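Local coordinates for phosphate-binding protein (PDB 3W9V), which binds phosphate as a secreted member of the PstS family of phosphate-transport proteins and forms hetero-oligomers with human PON1, at residues P10-L15 / P213-P218; S88-V93 / L296-L301; P134-Y139 / G184-T189. The protein carries 1 engineered substitution. All blocks are in the same frame, centred on the assembly; numbering follows the deposited sequence.

Contact 1. Residues P10-L15 / P213-P218; sequences PQKLYL and PDFAAP
Lys12 reaches from the short helix 11-14 across Asp214 and Phe215, and nearly every atom of its long chain finds a partner there. At the root, CB of Lys12 lies against the carboxylate atom OD2 of Asp214, 3.3 Å away. CG of Lys12 comes next, 3.9 Å from CZ of Phe215, and CD passes over the same corner of the ring. A bend at the third torsion (chi3 -70°) then brings CE over the middle of the ring, 3.8 Å from its centroid and 6° off the normal, a CH-pi contact. The tip, NZ, is 4.4 Å from that centroid in a cation-pi contact and gives a hydrogen bond of 2.8 Å to the backbone O of Asp214, approaching from above the carbonyl plane. The helix follows strand 4-6 of the mixed sheet and the loop follows strand 207-208 of the parallel sheet, so the contact appears to bridge the two lobes of a periplasmic-binding-protein fold, although Pro213 also packs on strand 83-92. An alanine in place of Lys12 would probably leave that face of Phe215 without its aliphatic cover and the carbonyl of Asp214 without its ammonium donor. Asp214 suits its place because its carboxylate lies near the helix start, where outward N-H groups would be expected to stabilise a negative charge. Water 1 accepts from N of Lys12 at 2.8 Å and donates to OD2 of Asp214, which also bonds Asn337. Water 2 donates to OD1 of Asp214 and takes only a weak bond from NZ of Lys12. CG of Gln11 meets the Phe215 ring at its edge, 3.7 Å from CZ, while Ser191 and Met195 of helix 190-199 also touch Phe215.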
ATOM      1  N   PRO A  10       2.185  -3.786  -4.944  1.00  5.82           N
ATOM      2  CA  PRO A  10       3.585  -4.220  -5.038  1.00  5.95           C
ATOM      3  C   PRO A  10       3.771  -5.501  -5.857  1.00  6.40           C
ATOM      4  O   PRO A  10       4.834  -6.128  -5.776  1.00  6.39           O
ATOM      5  CB  PRO A  10       3.922  -4.516  -3.581  1.00  6.81           C
ATOM      6  CG  PRO A  10       2.638  -5.131  -3.064  1.00  7.56           C
ATOM      7  CD  PRO A  10       1.516  -4.415  -3.785  1.00  6.10           C
ATOM      8  N   GLN A  11       2.770  -5.908  -6.629  1.00  6.16           N
ATOM      9  CA  GLN A  11       2.858  -7.203  -7.293  0.50  2.90           C
ATOM     10  C   GLN A  11       4.034  -7.323  -8.262  1.00  7.11           C
ATOM     11  O   GLN A  11       4.637  -8.385  -8.364  1.00  7.01           O
ATOM     12  CB  GLN A  11       1.539  -7.575  -7.971  1.00  9.34           C
ATOM     13  CG  GLN A  11       1.267  -6.920  -9.301  1.00 10.95           C
ATOM     14  CD  GLN A  11       0.004  -7.466  -9.943  1.00 11.54           C
ATOM     15  OE1 GLN A  11      -0.984  -7.739  -9.260  1.00 13.79           O
ATOM     16  NE2 GLN A  11       0.034  -7.638 -11.258  1.00 18.84           N
ATOM     17  N   LYS A  12       4.378  -6.249  -8.961  1.00  7.24           N
ATOM     18  CA  LYS A  12       5.488  -6.338  -9.903  1.00  7.50           C
ATOM     19  C   LYS A  12       6.826  -6.440  -9.177  1.00  6.77           C
ATOM     20  O   LYS A  12       7.771  -7.047  -9.686  1.00  7.87           O
ATOM     21  CB  LYS A  12       5.459  -5.180 -10.893  1.00  8.04           C
ATOM     22  CG  LYS A  12       4.190  -5.179 -11.730  1.00 11.49           C
ATOM     23  CD  LYS A  12       4.271  -4.252 -12.926  1.00 14.26           C
ATOM     24  CE  LYS A  12       4.254  -2.810 -12.488  1.00 13.32           C
ATOM     25  NZ  LYS A  12       4.405  -1.890 -13.648  1.00 17.06           N
ATOM     26  N   LEU A  13       6.905  -5.867  -7.981  1.00  7.05           N
ATOM     27  CA  LEU A  13       8.077  -6.076  -7.148  1.00  7.77           C
ATOM     28  C   LEU A  13       8.213  -7.552  -6.764  1.00  6.04           C
ATOM     29  O   LEU A  13       9.273  -8.153  -6.954  1.00  6.90           O
ATOM     30  CB  LEU A  13       8.029  -5.186  -5.903  1.00  7.29           C
ATOM     31  CG  LEU A  13       9.111  -5.458  -4.853  1.00  7.70           C
ATOM     32  CD1 LEU A  13      10.517  -5.179  -5.378  1.00  9.11           C
ATOM     33  CD2 LEU A  13       8.833  -4.655  -3.586  1.00  8.73           C
ATOM     34  N   TYR A  14       7.135  -8.142  -6.253  1.00  6.23           N
ATOM     35  CA  TYR A  14       7.207  -9.526  -5.797  1.00  6.76           C
ATOM     36  C   TYR A  14       7.372 -10.523  -6.942  1.00  6.11           C
ATOM     37  O   TYR A  14       7.842 -11.630  -6.718  1.00  7.37           O
ATOM     38  CB  TYR A  14       5.998  -9.889  -4.932  1.00  6.76           C
ATOM     39  CG  TYR A  14       5.854  -9.022  -3.695  1.00  6.31           C
ATOM     40  CD1 TYR A  14       6.967  -8.510  -3.032  1.00  8.10           C
ATOM     41  CD2 TYR A  14       4.602  -8.702  -3.202  1.00  6.10           C
ATOM     42  CE1 TYR A  14       6.820  -7.707  -1.904  1.00  7.57           C
ATOM     43  CE2 TYR A  14       4.450  -7.915  -2.076  1.00  6.82           C
ATOM     44  CZ  TYR A  14       5.558  -7.411  -1.432  1.00  6.60           C
ATOM     45  OH  TYR A  14       5.429  -6.604  -0.319  1.00  7.21           O
ATOM     46  N   LEU A  15       7.004 -10.116  -8.153  1.00  6.02           N
ATOM     47  CA  LEU A  15       7.203 -10.936  -9.348  1.00  7.28           C
ATOM     48  C   LEU A  15       8.598 -10.792  -9.956  1.00  7.14           C
ATOM     49  O   LEU A  15       8.960 -11.546 -10.858  1.00  8.56           O
ATOM     50  CB  LEU A  15       6.152 -10.607 -10.403  1.00  6.97           C
ATOM     51  CG  LEU A  15       4.741 -11.117 -10.136  1.00  8.46           C
ATOM     52  CD1 LEU A  15       3.758 -10.498 -11.119  1.00 11.73           C
ATOM     53  CD2 LEU A  15       4.710 -12.630 -10.224  1.00 10.69           C
ATOM     54  N   PRO A 213       2.874   3.700  -7.414  1.00  6.47           N
ATOM     55  CA  PRO A 213       3.840   4.383  -8.281  1.00  7.28           C
ATOM     56  C   PRO A 213       4.515   3.441  -9.281  1.00  7.93           C
ATOM     57  O   PRO A 213       5.002   3.919 -10.303  1.00  9.08           O
ATOM     58  CB  PRO A 213       4.857   4.964  -7.289  1.00  8.57           C
ATOM     59  CG  PRO A 213       4.759   4.072  -6.086  1.00  9.08           C
ATOM     60  CD  PRO A 213       3.297   3.695  -6.005  1.00  7.82           C
ATOM     61  N   ASP A 214       4.517   2.140  -9.006  1.00  6.95           N
ATOM     62  CA  ASP A 214       5.098   1.159  -9.919  1.00  8.09           C
ATOM     63  C   ASP A 214       4.217   0.970 -11.154  1.00  8.15           C
ATOM     64  O   ASP A 214       4.692   0.512 -12.192  1.00 10.13           O
ATOM     65  CB  ASP A 214       5.287  -0.172  -9.180  1.00  7.54           C
ATOM     66  CG  ASP A 214       6.299  -1.096  -9.845  1.00  7.85           C
ATOM     67  OD1 ASP A 214       7.101  -0.650 -10.700  1.00  9.15           O
ATOM     68  OD2 ASP A 214       6.298  -2.291  -9.475  1.00  9.30           O
ATOM     69  N   PHE A 215       2.935   1.306 -11.042  1.00  8.21           N
ATOM     70  CA  PHE A 215       1.996   1.181 -12.159  1.00  8.26           C
ATOM     71  C   PHE A 215       1.688   2.522 -12.824  1.00  8.80           C
ATOM     72  O   PHE A 215       1.202   2.556 -13.957  1.00  9.36           O
ATOM     73  CB  PHE A 215       0.664   0.583 -11.686  1.00  8.45           C
ATOM     74  CG  PHE A 215       0.699  -0.902 -11.450  1.00  7.06           C
ATOM     75  CD1 PHE A 215       0.235  -1.776 -12.418  1.00  9.50           C
ATOM     76  CD2 PHE A 215       1.153  -1.420 -10.249  1.00  7.63           C
ATOM     77  CE1 PHE A 215       0.247  -3.143 -12.205  1.00 12.11           C
ATOM     78  CE2 PHE A 215       1.163  -2.785 -10.030  1.00  9.01           C
ATOM     79  CZ  PHE A 215       0.707  -3.646 -11.006  1.00 10.32           C
ATOM     80  N   ALA A 216       1.945   3.624 -12.126  1.00  8.70           N
ATOM     81  CA  ALA A 216       1.455   4.933 -12.562  1.00  9.70           C
ATOM     82  C   ALA A 216       2.167   5.486 -13.794  1.00  9.96           C
ATOM     83  O   ALA A 216       1.656   6.397 -14.453  1.00 10.89           O
ATOM     84  CB  ALA A 216       1.518   5.928 -11.418  1.00  9.50           C
ATOM     85  N   ALA A 217       3.345   4.949 -14.087  1.00  9.83           N
ATOM     86  CA  ALA A 217       4.093   5.303 -15.291  1.00  9.90           C
ATOM     87  C   ALA A 217       4.886   4.083 -15.733  1.00 12.18           C
ATOM     88  O   ALA A 217       5.218   3.235 -14.908  1.00 12.05           O
ATOM     89  CB  ALA A 217       5.027   6.467 -15.012  1.00 12.62           C
ATOM     90  N   PRO A 218       5.196   3.985 -17.036  1.00 14.05           N
ATOM     91  CA  PRO A 218       5.959   2.844 -17.559  1.00 14.68           C
ATOM     92  C   PRO A 218       7.361   2.689 -16.959  1.00 15.45           C
ATOM     93  O   PRO A 218       7.831   1.557 -16.824  1.00 20.35           O
ATOM     94  CB  PRO A 218       6.062   3.155 -19.056  1.00 17.94           C
ATOM     95  CG  PRO A 218       4.873   3.995 -19.342  1.00 21.00           C
ATOM     96  CD  PRO A 218       4.697   4.849 -18.121  1.00 17.28           C
TER
HETATM   97  O   HOH W   1       4.351  -3.528  -8.125  1.00  8.49           O
HETATM   98  O   HOH W   2       7.697  -2.198 -12.809  1.00 20.96           O

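Contact 2. Residues S88-V93 / L296-L301; sequences SVATSV and LGFTNL
Two residues, Ser88 and Val89, stand against the single Thr299, a classic beta bulge in an otherwise regular antiparallel pair whose short axes run 149° apart. The pair joins strand 83-92, an outermost strand of the mixed sheet within the chain, to strand 296-304. The carbonyl O of Thr299 accepts from N of Ser88 at 2.7 Å, and only weakly from N of Val89 at 3.4 Å. CB of Ser88 also rests on the CD2 methyl of Leu301, while its hydroxyl turns to Tyr14 and His323. At Val89 the bond is returned: N of Thr299 donates to O of Val89 over 3.1 Å. The two side chains run alongside each other on the same face, and the methyls Val89 CG2 and Thr299 CG2 are squeezed to 3.4 Å, tighter than usual. Ala90 turns to the other face, where its CB meets CE1 of the Phe298 ring at 3.9 Å; a small residue leaves room for the ring, and Ile256 of helix 253-257 touches both side chains. Thr91 and Gly297 form a hydrogen-bonded pair, N of each donating to O of the other at 2.9 Å. OG1 of Thr91, anti to its backbone N (chi1 -171°), bonds O of Ser92 on a lone pair at 2.8 Å, which leaves CG2 to lie against the carbonyl of Gly297, whose lack of a side chain fits this close approach. Ser92 and Leu296 form a non-hydrogen-bonded pair, OG of Ser92 being held by O of Pro247. The buried hydroxyls thus all have polar partners; that of Thr299 bonds Asp61, and Thr299, its side chain about 6 Å from a bound phosphate ion, is probably a second-shell residue that orients Asp61.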
ATOM      1  N   SER A  88       6.526  -4.071   4.493  1.00  5.81           N
ATOM      2  CA  SER A  88       7.402  -4.625   3.482  1.00  6.20           C
ATOM      3  C   SER A  88       8.258  -3.515   2.879  1.00  5.55           C
ATOM      4  O   SER A  88       9.494  -3.577   2.900  1.00  6.75           O
ATOM      5  CB  SER A  88       6.550  -5.269   2.391  1.00  6.19           C
ATOM      6  OG  SER A  88       7.391  -5.777   1.372  1.00  6.15           O
ATOM      7  N   VAL A  89       7.589  -2.515   2.303  1.00  6.07           N
ATOM      8  CA  VAL A  89       8.240  -1.329   1.754  1.00  6.35           C
ATOM      9  C   VAL A  89       7.324  -0.136   2.002  1.00  5.97           C
ATOM     10  O   VAL A  89       6.149  -0.300   2.341  1.00  6.37           O
ATOM     11  CB  VAL A  89       8.526  -1.446   0.223  1.00  7.22           C
ATOM     12  CG1 VAL A  89       9.324  -2.704  -0.095  1.00  7.70           C
ATOM     13  CG2 VAL A  89       7.243  -1.435  -0.575  1.00  7.49           C
ATOM     14  N   ALA A  90       7.869   1.066   1.835  1.00  6.75           N
ATOM     15  CA  ALA A  90       7.053   2.268   1.858  1.00  6.79           C
ATOM     16  C   ALA A  90       6.773   2.718   0.436  1.00  6.39           C
ATOM     17  O   ALA A  90       7.479   2.339  -0.510  1.00  7.23           O
ATOM     18  CB  ALA A  90       7.723   3.364   2.662  1.00  8.27           C
ATOM     19  N   THR A  91       5.724   3.522   0.290  1.00  7.68           N
ATOM     20  CA  THR A  91       5.264   3.910  -1.025  1.00  7.46           C
ATOM     21  C   THR A  91       4.580   5.266  -1.012  1.00  7.47           C
ATOM     22  O   THR A  91       3.967   5.671  -0.022  1.00  7.67           O
ATOM     23  CB  THR A  91       4.284   2.842  -1.598  1.00  7.36           C
ATOM     24  OG1 THR A  91       4.002   3.121  -2.973  1.00  7.78           O
ATOM     25  CG2 THR A  91       2.980   2.781  -0.807  1.00  8.68           C
ATOM     26  N   SER A  92       4.683   5.960  -2.133  1.00  7.36           N
ATOM     27  CA  SER A  92       3.808   7.090  -2.400  1.00  7.69           C
ATOM     28  C   SER A  92       2.519   6.567  -3.019  1.00  7.25           C
ATOM     29  O   SER A  92       2.430   5.396  -3.411  1.00  7.70           O
ATOM     30  CB  SER A  92       4.483   8.063  -3.367  1.00  8.88           C
ATOM     31  OG  SER A  92       4.854   7.402  -4.569  1.00  9.39           O
ATOM     32  N   VAL A  93       1.510   7.428  -3.084  1.00  7.51           N
ATOM     33  CA  VAL A  93       0.340   7.160  -3.902  1.00  8.12           C
ATOM     34  C   VAL A  93       0.323   8.204  -5.009  1.00  6.89           C
ATOM     35  O   VAL A  93       0.179   9.396  -4.730  1.00  7.91           O
ATOM     36  CB  VAL A  93      -0.960   7.231  -3.090  1.00  8.06           C
ATOM     37  CG1 VAL A  93      -2.167   6.984  -3.999  1.00  8.63           C
ATOM     38  CG2 VAL A  93      -0.928   6.238  -1.941  1.00  9.77           C
ATOM     39  N   LEU A 296       1.566   9.199   1.235  1.00  7.45           N
ATOM     40  CA  LEU A 296       2.468   8.070   1.428  1.00  7.72           C
ATOM     41  C   LEU A 296       1.899   7.073   2.433  1.00  6.66           C
ATOM     42  O   LEU A 296       0.902   7.352   3.105  1.00  7.08           O
ATOM     43  CB  LEU A 296       3.852   8.565   1.861  1.00  9.21           C
ATOM     44  CG  LEU A 296       4.085   8.943   3.328  1.00  9.87           C
ATOM     45  CD1 LEU A 296       5.495   9.501   3.483  1.00 10.55           C
ATOM     46  CD2 LEU A 296       3.066   9.943   3.855  1.00 10.36           C
ATOM     47  N   GLY A 297       2.530   5.903   2.508  1.00  6.93           N
ATOM     48  CA  GLY A 297       2.158   4.886   3.469  1.00  7.41           C
ATOM     49  C   GLY A 297       2.986   3.631   3.295  1.00  6.62           C
ATOM     50  O   GLY A 297       3.985   3.626   2.571  1.00  7.33           O
ATOM     51  N   PHE A 298       2.574   2.566   3.974  1.00  6.55           N
ATOM     52  CA  PHE A 298       3.273   1.292   3.908  1.00  6.59           C
ATOM     53  C   PHE A 298       2.430   0.215   3.248  1.00  5.38           C
ATOM     54  O   PHE A 298       1.202   0.209   3.360  1.00  6.63           O
ATOM     55  CB  PHE A 298       3.680   0.833   5.307  1.00  6.72           C
ATOM     56  CG  PHE A 298       4.722   1.702   5.941  1.00  6.97           C
ATOM     57  CD1 PHE A 298       6.067   1.455   5.728  1.00  7.23           C
ATOM     58  CD2 PHE A 298       4.363   2.782   6.725  1.00  8.20           C
ATOM     59  CE1 PHE A 298       7.035   2.258   6.296  1.00  7.81           C
ATOM     60  CE2 PHE A 298       5.330   3.591   7.302  1.00  8.75           C
ATOM     61  CZ  PHE A 298       6.667   3.328   7.088  1.00  8.56           C
ATOM     62  N   THR A 299       3.106  -0.687   2.549  1.00  5.61           N
ATOM     63  CA  THR A 299       2.499  -1.942   2.141  1.00  6.19           C
ATOM     64  C   THR A 299       3.188  -3.052   2.923  1.00  5.32           C
ATOM     65  O   THR A 299       4.382  -2.937   3.230  1.00  6.07           O
ATOM     66  CB  THR A 299       2.545  -2.160   0.617  1.00  6.39           C
ATOM     67  OG1 THR A 299       1.856  -3.373   0.290  1.00  7.12           O
ATOM     68  CG2 THR A 299       3.960  -2.242   0.110  1.00  7.32           C
ATOM     69  N   ASN A 300       2.438  -4.107   3.238  1.00  5.49           N
ATOM     70  CA  ASN A 300       2.790  -5.010   4.326  1.00  5.99           C
ATOM     71  C   ASN A 300       2.791  -6.473   3.929  1.00  5.17           C
ATOM     72  O   ASN A 300       2.235  -6.850   2.887  1.00  5.70           O
ATOM     73  CB  ASN A 300       1.815  -4.794   5.489  1.00  5.93           C
ATOM     74  CG  ASN A 300       1.599  -3.334   5.771  1.00  6.12           C
ATOM     75  OD1 ASN A 300       2.561  -2.577   5.908  1.00  6.55           O
ATOM     76  ND2 ASN A 300       0.337  -2.910   5.794  1.00  6.22           N
ATOM     77  N   LEU A 301       3.414  -7.284   4.782  1.00  5.86           N
ATOM     78  CA  LEU A 301       3.400  -8.739   4.655  1.00  5.79           C
ATOM     79  C   LEU A 301       2.647  -9.331   5.831  1.00  5.62           C
ATOM     80  O   LEU A 301       2.744  -8.835   6.960  1.00  6.35           O
ATOM     81  CB  LEU A 301       4.814  -9.303   4.700  1.00  6.74           C
ATOM     82  CG  LEU A 301       5.849  -8.719   3.752  1.00  9.32           C
ATOM     83  CD1 LEU A 301       7.191  -9.409   3.950  1.00 11.14           C
ATOM     84  CD2 LEU A 301       5.377  -8.853   2.324  1.00 10.99           C
TER

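Contact 3. Residues P134-Y139 / G184-T189; sequences PIQVVY and GAVAAT
Tyr139 folds its ring back over Ala187, with CA of Ala187 3.9 Å above the ring plane and over its centre. CG stands between the backbone N and the carbonyl carbon (chi1 63°), and this turn lays the ring along the neighbouring strand. The methyl CB of Ala187 touches CZ at 3.5 Å, while CB of Ala185 comes in at the ring edge; the small methyls fit against the ring. Water 3, in the ring plane, lies 2.7 Å from OH of Tyr139 and donates to O of Ala185. Val186 contributes both backbone and side chain: its N donates to O of Val137 at 2.9 Å, and its O accepts from N of Tyr139 at 2.9 Å. A third rung of this parallel ladder runs from N of Ala188 to O of Tyr139. The beta-branched Val186 suits the extended strand, and its CG2 packs 3.6 Å from NE2 of Gln136. That amide nitrogen donates to O of Gly184 over 2.7 Å, while OE1 of Gln136 bonds Arg207. Gly184 has a positive phi (62°), which glycine adopts readily. Helix 145-157 comes between the two strands in the chain, consistent with a beta-alpha-beta crossover. Strand 136-140 lies between 207-208 and the outermost 186-188 in the three-stranded parallel sheet; helix 190-199 packs on Val138 and Ala188, and helix 109-117 on Val137.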
ATOM      1  N   PRO A 134     -14.126  18.198 -18.965  1.00 13.82           N
ATOM      2  CA  PRO A 134     -14.534  17.353 -17.838  1.00 13.86           C
ATOM      3  C   PRO A 134     -13.426  16.469 -17.264  1.00 12.08           C
ATOM      4  O   PRO A 134     -12.579  15.945 -17.988  1.00 13.57           O
ATOM      5  CB  PRO A 134     -15.645  16.483 -18.435  1.00 18.42           C
ATOM      6  CG  PRO A 134     -15.415  16.518 -19.913  1.00 22.47           C
ATOM      7  CD  PRO A 134     -14.880  17.888 -20.192  1.00 16.28           C
ATOM      8  N   ILE A 135     -13.455  16.324 -15.943  1.00 11.08           N
ATOM      9  CA  ILE A 135     -12.620  15.370 -15.234  1.00 11.50           C
ATOM     10  C   ILE A 135     -13.457  14.127 -14.971  1.00 10.91           C
ATOM     11  O   ILE A 135     -14.613  14.231 -14.549  1.00 11.87           O
ATOM     12  CB  ILE A 135     -12.169  15.937 -13.881  1.00 11.25           C
ATOM     13  CG1 ILE A 135     -11.395  17.241 -14.071  1.00 12.76           C
ATOM     14  CG2 ILE A 135     -11.324  14.917 -13.121  1.00 13.28           C
ATOM     15  CD1 ILE A 135     -11.095  17.952 -12.765  1.00 14.19           C
ATOM     16  N   GLN A 136     -12.887  12.955 -15.225  1.00 10.65           N
ATOM     17  CA  GLN A 136     -13.571  11.703 -14.929  1.00 10.36           C
ATOM     18  C   GLN A 136     -12.713  10.855 -13.997  1.00  9.63           C
ATOM     19  O   GLN A 136     -11.600  10.473 -14.345  1.00 10.09           O
ATOM     20  CB  GLN A 136     -13.890  10.941 -16.216  1.00 11.14           C
ATOM     21  CG  GLN A 136     -14.724   9.689 -16.009  1.00 14.86           C
ATOM     22  CD  GLN A 136     -15.099   9.006 -17.314  1.00 16.54           C
ATOM     23  OE1 GLN A 136     -14.291   8.912 -18.239  1.00 20.63           O
ATOM     24  NE2 GLN A 136     -16.336   8.523 -17.393  1.00 22.22           N
ATOM     25  N   VAL A 137     -13.230  10.571 -12.809  1.00  8.38           N
ATOM     26  CA  VAL A 137     -12.485   9.804 -11.819  1.00  8.59           C
ATOM     27  C   VAL A 137     -12.592   8.305 -12.083  1.00  7.65           C
ATOM     28  O   VAL A 137     -13.685   7.781 -12.318  1.00  9.70           O
ATOM     29  CB  VAL A 137     -12.978  10.133 -10.388  1.00  8.71           C
ATOM     30  CG1 VAL A 137     -12.418   9.148  -9.378  1.00  9.61           C
ATOM     31  CG2 VAL A 137     -12.599  11.562 -10.017  1.00  9.70           C
ATOM     32  N   VAL A 138     -11.449   7.624 -12.062  1.00  8.12           N
ATOM     33  CA  VAL A 138     -11.404   6.170 -12.097  1.00  7.59           C
ATOM     34  C   VAL A 138     -10.994   5.703 -10.708  1.00  6.77           C
ATOM     35  O   VAL A 138     -10.086   6.274 -10.101  1.00  8.48           O
ATOM     36  CB  VAL A 138     -10.393   5.654 -13.140  1.00  8.27           C
ATOM     37  CG1 VAL A 138     -10.484   4.140 -13.266  1.00  8.72           C
ATOM     38  CG2 VAL A 138     -10.634   6.319 -14.489  1.00  9.53           C
ATOM     39  N   TYR A 139     -11.667   4.683 -10.191  1.00  6.77           N
ATOM     40  CA  TYR A 139     -11.376   4.198  -8.850  1.00  6.47           C
ATOM     41  C   TYR A 139     -11.414   2.669  -8.820  1.00  6.86           C
ATOM     42  O   TYR A 139     -11.883   2.022  -9.767  1.00  7.25           O
ATOM     43  CB  TYR A 139     -12.357   4.801  -7.823  1.00  7.28           C
ATOM     44  CG  TYR A 139     -13.795   4.405  -8.066  1.00  7.29           C
ATOM     45  CD1 TYR A 139     -14.344   3.305  -7.422  1.00  7.84           C
ATOM     46  CD2 TYR A 139     -14.601   5.117  -8.954  1.00  7.58           C
ATOM     47  CE1 TYR A 139     -15.651   2.920  -7.649  1.00  7.73           C
ATOM     48  CE2 TYR A 139     -15.917   4.731  -9.192  1.00  8.58           C
ATOM     49  CZ  TYR A 139     -16.432   3.627  -8.533  1.00  7.13           C
ATOM     50  OH  TYR A 139     -17.735   3.210  -8.740  1.00  8.25           O
ATOM     51  N   GLY A 184     -20.159  10.215 -13.962  1.00 17.62           N
ATOM     52  CA  GLY A 184     -19.568   9.150 -14.749  1.00 19.31           C
ATOM     53  C   GLY A 184     -18.269   8.573 -14.223  1.00 15.80           C
ATOM     54  O   GLY A 184     -17.426   8.151 -15.006  1.00 15.40           O
ATOM     55  N   ALA A 185     -18.097   8.545 -12.906  1.00 12.02           N
ATOM     56  CA  ALA A 185     -16.920   7.897 -12.334  1.00 10.80           C
ATOM     57  C   ALA A 185     -16.903   6.421 -12.728  1.00 11.12           C
ATOM     58  O   ALA A 185     -17.955   5.781 -12.783  1.00 12.92           O
ATOM     59  CB  ALA A 185     -16.906   8.052 -10.828  1.00 11.80           C
ATOM     60  N   VAL A 186     -15.713   5.896 -13.003  1.00  9.62           N
ATOM     61  CA  VAL A 186     -15.541   4.544 -13.529  1.00  9.76           C
ATOM     62  C   VAL A 186     -14.829   3.650 -12.519  1.00  7.52           C
ATOM     63  O   VAL A 186     -13.766   4.010 -12.018  1.00  9.52           O
ATOM     64  CB  VAL A 186     -14.697   4.575 -14.824  1.00 13.49           C
ATOM     65  CG1 VAL A 186     -14.376   3.163 -15.310  1.00 13.82           C
ATOM     66  CG2 VAL A 186     -15.410   5.379 -15.904  1.00 16.19           C
ATOM     67  N   ALA A 187     -15.408   2.485 -12.237  1.00  8.13           N
ATOM     68  CA  ALA A 187     -14.774   1.483 -11.378  1.00  8.27           C
ATOM     69  C   ALA A 187     -14.031   0.447 -12.214  1.00  8.91           C
ATOM     70  O   ALA A 187     -14.539  -0.006 -13.244  1.00  9.84           O
ATOM     71  CB  ALA A 187     -15.813   0.791 -10.526  1.00  9.75           C
ATOM     72  N   ALA A 188     -12.842   0.055 -11.762  1.00  7.70           N
ATOM     73  CA  ALA A 188     -12.097  -1.020 -12.409  1.00  7.56           C
ATOM     74  C   ALA A 188     -11.414  -1.884 -11.358  1.00  7.20           C
ATOM     75  O   ALA A 188     -11.244  -1.470 -10.213  1.00  8.73           O
ATOM     76  CB  ALA A 188     -11.075  -0.451 -13.389  1.00 10.12           C
ATOM     77  N   THR A 189     -11.013  -3.087 -11.759  1.00  8.60           N
ATOM     78  CA  THR A 189     -10.452  -4.068 -10.834  1.00  9.74           C
ATOM     79  C   THR A 189      -8.934  -4.194 -11.005  1.00  8.18           C
ATOM     80  O   THR A 189      -8.431  -4.340 -12.119  1.00  9.31           O
ATOM     81  CB  THR A 189     -11.157  -5.450 -10.993  1.00 12.27           C
ATOM     82  OG1 THR A 189     -12.515  -5.353 -10.540  1.00 13.48           O
ATOM     83  CG2 THR A 189     -10.449  -6.540 -10.197  1.00 11.78           C
TER
HETATM   84  O   HOH W   3     -19.280   4.417 -10.563  1.00 12.79           O

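Contacts 1 and 2 are neighbours, their centres 12 Å apart, and they touch where Tyr14 packs on Leu301 and Pro213 on Thr91. Contact 3 stands apart, its centre 21 Å from that of contact 1 and 24 Å from that of contact 2. Contact 2 belongs to the mixed sheet of order 2-1-3-5-4, which fits the type II periplasmic-binding-protein fold, and contact 3 to the separate parallel sheet. Along the chain the segments of contacts 1 and 2 alternate, and contact 3 is nested inside both loops. The two sheets are probably the cores of two lobes, which contact 1 appears to bridge, with phosphate probably bound between them as in other PstS proteins.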